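Local coordinates for intracellular growth locus, subunit C (Francisella tularensis subsp. tularensis, PDB 2QWU), which is of incompletely defined biochemical function but is encoded in the Francisella pathogenicity island and is probably needed for growth of the bacterium inside host cells, at residues Tyr149-Thr163 with Tyr175-Gln187. The protein carries 2 engineered substitutions. Sequence-based numbering, arbitrary orientation.
Sequences YPISAKAFSISIEPT and YHIISIDGLTTSQ
The Tyr149 ring takes the methyl CG2 of Thr184 over one face, a CH-pi contact 3.8 Å from the ring centroid. At the far end of the contact Pro162 lies over one face of the His176 imidazole, with CA making the CH-pi contact and CB 3.5 Å from NE2; ND1 hydrogen-bonds to Arg174 O. The Phe156 ring meets CD2 of Leu183 in plane at its edge, and its CE1 presses on Ile180 CG2 (3.4 Å); with CG anti to the backbone N (chi1 -176°), this ring reaches the side of the sheet that carries Ile158, Ile160, Ile178 and Ile180. Helix 97-114 packs against this side, touching Phe156 and Ile160. Ile160 lies alongside Ile178, CG2 to CG1 3.9 Å. On the other side, one water joins Ser159 OG and Ser179 OG and donates to Ile177 O (2.8 Å). Strands 157-162 and 175-181 form an antiparallel hairpin, held by paired backbone bonds from Ser157-Asp181 to Glu161-Ile177. Where it opens into the connecting loop, Tyr175 O accepts from both Thr163 N and Thr163 OG1, the hydroxyl at 2.8 Å. Beyond the corner at Gly182, the chain pairs instead with Tyr149, and Ile151 N donates to Gly182 O at a nearly straight 173°. On this edge strand 173-184 thus changes partner, and the hairpin is largely amphipathic: four isoleucines line one face; the other, more exposed, is mostly polar but includes Ile177.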
loop_
_atom_site.group_PDB
_atom_site.type_symbol
_atom_site.label_atom_id
_atom_site.label_comp_id
_atom_site.label_asym_id
_atom_site.label_seq_id
_atom_site.Cartn_x
_atom_site.Cartn_y
_atom_site.Cartn_z
ATOM N N TYR A 149 4.480 -10.590 -5.313
ATOM C CA TYR A 149 5.460 -11.631 -4.985
ATOM C C TYR A 149 6.786 -11.182 -5.579
ATOM O O TYR A 149 6.825 -10.313 -6.430
ATOM C CB TYR A 149 4.985 -13.007 -5.536
ATOM C CG TYR A 149 4.873 -13.099 -7.035
ATOM C CD1 TYR A 149 5.979 -13.394 -7.796
ATOM C CD2 TYR A 149 3.651 -12.918 -7.675
ATOM C CE1 TYR A 149 5.881 -13.510 -9.195
ATOM C CE2 TYR A 149 3.529 -13.011 -9.044
ATOM C CZ TYR A 149 4.645 -13.318 -9.798
ATOM O OH TYR A 149 4.526 -13.445 -11.167
ATOM N N PRO A 150 7.897 -11.785 -5.146
ATOM C CA PRO A 150 9.208 -11.374 -5.670
ATOM C C PRO A 150 9.453 -11.763 -7.103
ATOM O O PRO A 150 9.075 -12.855 -7.517
ATOM C CB PRO A 150 10.205 -12.115 -4.768
ATOM C CG PRO A 150 9.406 -12.423 -3.519
ATOM C CD PRO A 150 8.045 -12.757 -4.042
ATOM N N ILE A 151 10.108 -10.885 -7.848
ATOM C CA ILE A 151 10.470 -11.205 -9.223
ATOM C C ILE A 151 11.492 -12.345 -9.092
ATOM O O ILE A 151 11.438 -13.350 -9.822
ATOM C CB ILE A 151 11.140 -10.006 -9.921
ATOM C CG1 ILE A 151 10.083 -8.933 -10.245
ATOM C CG2 ILE A 151 11.822 -10.502 -11.191
ATOM C CD1 ILE A 151 10.656 -7.533 -10.402
ATOM N N SER A 152 12.404 -12.189 -8.139
ATOM C CA SER A 152 13.440 -13.185 -7.862
ATOM C C SER A 152 14.111 -12.818 -6.553
ATOM O O SER A 152 13.945 -11.708 -6.069
ATOM C CB SER A 152 14.486 -13.175 -8.974
ATOM O OG SER A 152 15.289 -12.012 -8.862
ATOM N N ALA A 153 14.887 -13.730 -5.975
ATOM C CA ALA A 153 15.563 -13.418 -4.732
ATOM C C ALA A 153 16.562 -12.305 -4.938
ATOM O O ALA A 153 16.727 -11.426 -4.081
ATOM C CB ALA A 153 16.281 -14.654 -4.182
ATOM N N LYS A 154 17.237 -12.317 -6.081
ATOM C CA LYS A 154 18.233 -11.276 -6.300
ATOM C C LYS A 154 17.681 -9.863 -6.473
ATOM O O LYS A 154 18.310 -8.883 -6.041
ATOM C CB LYS A 154 19.116 -11.656 -7.487
ATOM C CG LYS A 154 20.420 -12.266 -7.034
ATOM C CD LYS A 154 20.926 -13.275 -8.043
ATOM C CE LYS A 154 22.236 -13.922 -7.585
ATOM N NZ LYS A 154 22.701 -14.876 -8.628
ATOM N N ALA A 155 16.509 -9.752 -7.088
ATOM C CA ALA A 155 15.897 -8.439 -7.329
ATOM C C ALA A 155 15.194 -7.872 -6.068
ATOM O O ALA A 155 15.018 -6.661 -5.918
ATOM C CB ALA A 155 14.857 -8.561 -8.470
ATOM N N PHE A 156 14.823 -8.765 -5.169
ATOM C CA PHE A 156 14.082 -8.421 -3.961
ATOM C C PHE A 156 14.858 -7.772 -2.835
ATOM O O PHE A 156 16.039 -8.097 -2.586
ATOM C CB PHE A 156 13.409 -9.694 -3.449
ATOM C CG PHE A 156 12.552 -9.478 -2.270
ATOM C CD1 PHE A 156 11.217 -9.128 -2.437
ATOM C CD2 PHE A 156 13.054 -9.703 -0.980
ATOM C CE1 PHE A 156 10.394 -9.021 -1.330
ATOM C CE2 PHE A 156 12.220 -9.588 0.141
ATOM C CZ PHE A 156 10.901 -9.254 -0.041
ATOM N N SER A 157 14.218 -6.809 -2.176
ATOM C CA SER A 157 14.829 -6.128 -1.043
ATOM C C SER A 157 13.737 -5.773 -0.033
ATOM O O SER A 157 12.640 -5.435 -0.434
ATOM C CB SER A 157 15.530 -4.859 -1.521
ATOM O OG SER A 157 16.185 -4.227 -0.452
ATOM N N ILE A 158 14.012 -5.882 1.265
ATOM C CA ILE A 158 13.017 -5.507 2.242
ATOM C C ILE A 158 13.680 -4.910 3.443
ATOM O O ILE A 158 14.786 -5.310 3.840
ATOM C CB ILE A 158 12.101 -6.715 2.697
ATOM C CG1 ILE A 158 10.988 -6.217 3.659
ATOM C CG2 ILE A 158 12.933 -7.757 3.462
ATOM C CD1 ILE A 158 9.892 -7.301 3.992
ATOM N N SER A 159 13.076 -3.873 3.992
ATOM C CA SER A 159 13.629 -3.334 5.225
ATOM C C SER A 159 12.444 -2.996 6.106
ATOM O O SER A 159 11.381 -2.633 5.585
ATOM C CB SER A 159 14.446 -2.089 4.986
ATOM O OG SER A 159 13.647 -1.047 4.449
ATOM N N ILE A 160 12.591 -3.180 7.420
ATOM C CA ILE A 160 11.494 -2.852 8.346
ATOM C C ILE A 160 12.143 -2.004 9.403
ATOM O O ILE A 160 13.060 -2.435 10.111
ATOM C CB ILE A 160 10.827 -4.085 9.000
ATOM C CG1 ILE A 160 10.306 -5.034 7.923
ATOM C CG2 ILE A 160 9.655 -3.617 9.915
ATOM C CD1 ILE A 160 9.625 -6.296 8.438
ATOM N N GLU A 161 11.701 -0.771 9.486
ATOM C CA GLU A 161 12.319 0.167 10.424
ATOM C C GLU A 161 11.356 0.743 11.408
ATOM O O GLU A 161 10.259 1.183 11.019
ATOM C CB GLU A 161 12.922 1.309 9.646
ATOM C CG GLU A 161 13.996 0.869 8.688
ATOM C CD GLU A 161 14.651 2.050 7.991
ATOM O OE1 GLU A 161 14.112 3.184 8.098
ATOM O OE2 GLU A 161 15.698 1.841 7.331
ATOM N N PRO A 162 11.736 0.769 12.701
ATOM C CA PRO A 162 10.833 1.336 13.697
ATOM C C PRO A 162 10.910 2.864 13.620
ATOM O O PRO A 162 11.918 3.431 13.181
ATOM C CB PRO A 162 11.381 0.770 15.021
ATOM C CG PRO A 162 12.846 0.585 14.738
ATOM C CD PRO A 162 12.824 0.007 13.343
ATOM N N THR A 163 9.826 3.524 13.982
ATOM C CA THR A 163 9.795 4.988 14.012
ATOM C C THR A 163 9.097 5.425 15.309
ATOM O O THR A 163 8.489 4.607 16.009
ATOM C CB THR A 163 8.974 5.608 12.834
ATOM O OG1 THR A 163 7.574 5.560 13.156
ATOM C CG2 THR A 163 9.275 4.897 11.530
ATOM N N TYR A 175 5.061 2.449 15.237
ATOM C CA TYR A 175 4.694 2.504 13.824
ATOM C C TYR A 175 5.994 2.150 13.115
ATOM O O TYR A 175 7.019 2.853 13.306
ATOM C CB TYR A 175 4.225 3.903 13.496
ATOM C CG TYR A 175 3.692 4.059 12.081
ATOM C CD1 TYR A 175 2.581 3.340 11.657
ATOM C CD2 TYR A 175 4.239 5.016 11.224
ATOM C CE1 TYR A 175 2.000 3.583 10.374
ATOM C CE2 TYR A 175 3.684 5.276 9.982
ATOM C CZ TYR A 175 2.566 4.559 9.561
ATOM O OH TYR A 175 1.963 4.821 8.334
ATOM N N HIS A 176 5.974 1.088 12.301
ATOM C CA HIS A 176 7.177 0.631 11.570
ATOM C C HIS A 176 6.953 0.841 10.080
ATOM O O HIS A 176 5.846 0.671 9.579
ATOM C CB HIS A 176 7.463 -0.874 11.767
ATOM C CG HIS A 176 8.072 -1.244 13.113
ATOM N ND1 HIS A 176 7.410 -1.101 14.315
ATOM C CD2 HIS A 176 9.264 -1.825 13.391
ATOM C CE1 HIS A 176 8.173 -1.587 15.297
ATOM N NE2 HIS A 176 9.297 -2.027 14.763
ATOM N N ILE A 177 8.018 1.160 9.359
ATOM C CA ILE A 177 7.871 1.358 7.938
ATOM C C ILE A 177 8.505 0.179 7.208
ATOM O O ILE A 177 9.681 -0.109 7.404
ATOM C CB ILE A 177 8.519 2.697 7.547
ATOM C CG1 ILE A 177 7.755 3.799 8.296
ATOM C CG2 ILE A 177 8.538 2.841 6.045
ATOM C CD1 ILE A 177 7.968 5.242 7.808
ATOM N N ILE A 178 7.716 -0.518 6.387
ATOM C CA ILE A 178 8.187 -1.696 5.645
ATOM C C ILE A 178 8.347 -1.279 4.203
ATOM O O ILE A 178 7.371 -0.911 3.529
ATOM C CB ILE A 178 7.141 -2.880 5.722
ATOM C CG1 ILE A 178 6.885 -3.230 7.183
ATOM C CG2 ILE A 178 7.571 -4.024 4.896
ATOM C CD1 ILE A 178 5.744 -4.317 7.289
ATOM N N SER A 179 9.592 -1.300 3.731
ATOM C CA SER A 179 9.906 -0.897 2.337
ATOM C C SER A 179 10.293 -2.117 1.578
ATOM O O SER A 179 11.239 -2.780 1.951
ATOM C CB SER A 179 11.092 0.103 2.272
ATOM O OG SER A 179 10.826 1.245 3.071
ATOM N N ILE A 180 9.572 -2.403 0.499
ATOM C CA ILE A 180 9.819 -3.621 -0.271
ATOM C C ILE A 180 10.054 -3.249 -1.717
ATOM O O ILE A 180 9.320 -2.427 -2.285
ATOM C CB ILE A 180 8.591 -4.573 -0.225
ATOM C CG1 ILE A 180 8.044 -4.612 1.205
ATOM C CG2 ILE A 180 9.024 -5.977 -0.713
ATOM C CD1 ILE A 180 6.709 -5.368 1.306
ATOM N N ASP A 181 11.085 -3.846 -2.331
ATOM C CA ASP A 181 11.396 -3.542 -3.735
ATOM C C ASP A 181 11.541 -4.876 -4.470
ATOM O O ASP A 181 11.689 -5.913 -3.850
ATOM C CB ASP A 181 12.746 -2.784 -3.860
ATOM C CG ASP A 181 12.746 -1.416 -3.168
ATOM O OD1 ASP A 181 12.077 -0.449 -3.653
ATOM O OD2 ASP A 181 13.436 -1.303 -2.118
ATOM N N GLY A 182 11.457 -4.824 -5.794
ATOM C CA GLY A 182 11.608 -6.003 -6.642
ATOM C C GLY A 182 10.440 -6.979 -6.634
ATOM O O GLY A 182 10.632 -8.208 -6.642
ATOM N N LEU A 183 9.227 -6.444 -6.584
ATOM C CA LEU A 183 8.030 -7.263 -6.556
ATOM C C LEU A 183 7.360 -7.198 -7.921
ATOM O O LEU A 183 7.674 -6.362 -8.723
ATOM C CB LEU A 183 7.038 -6.683 -5.520
ATOM C CG LEU A 183 7.418 -6.750 -4.041
ATOM C CD1 LEU A 183 6.404 -5.929 -3.176
ATOM C CD2 LEU A 183 7.419 -8.227 -3.619
ATOM N N THR A 184 6.462 -8.124 -8.185
ATOM C CA THR A 184 5.678 -8.054 -9.412
ATOM C C THR A 184 4.323 -8.659 -9.012
ATOM O O THR A 184 4.085 -8.896 -7.839
ATOM C CB THR A 184 6.341 -8.826 -10.564
ATOM O OG1 THR A 184 5.539 -8.649 -11.744
ATOM C CG2 THR A 184 6.438 -10.303 -10.243
ATOM N N THR A 185 3.421 -8.870 -9.950
ATOM C CA THR A 185 2.115 -9.461 -9.592
ATOM C C THR A 185 1.587 -10.089 -10.886
ATOM O O THR A 185 1.994 -9.676 -11.954
ATOM C CB THR A 185 1.119 -8.336 -9.155
ATOM O OG1 THR A 185 -0.199 -8.890 -8.912
ATOM C CG2 THR A 185 0.963 -7.286 -10.261
ATOM N N SER A 186 0.685 -11.066 -10.807
ATOM C CA SER A 186 0.087 -11.622 -12.031
ATOM C C SER A 186 -1.178 -10.868 -12.438
ATOM O O SER A 186 -1.783 -11.157 -13.491
ATOM C CB SER A 186 -0.338 -13.074 -11.830
ATOM O OG SER A 186 0.670 -13.795 -11.186
ATOM N N GLN A 187 -1.605 -9.927 -11.605
ATOM C CA GLN A 187 -2.811 -9.140 -11.904
ATOM C C GLN A 187 -2.427 -8.226 -13.065
ATOM O O GLN A 187 -1.355 -7.597 -13.046
ATOM C CB GLN A 187 -3.256 -8.341 -10.648
ATOM C CG GLN A 187 -4.506 -7.550 -10.828
ATOM C CD GLN A 187 -5.094 -7.072 -9.502
ATOM O OE1 GLN A 187 -5.109 -7.822 -8.500
ATOM N NE2 GLN A 187 -5.596 -5.825 -9.480
HETATM O O HOH W 1 11.775 0.784 5.845
HETATM O O HOH W 2 5.711 4.885 16.457
#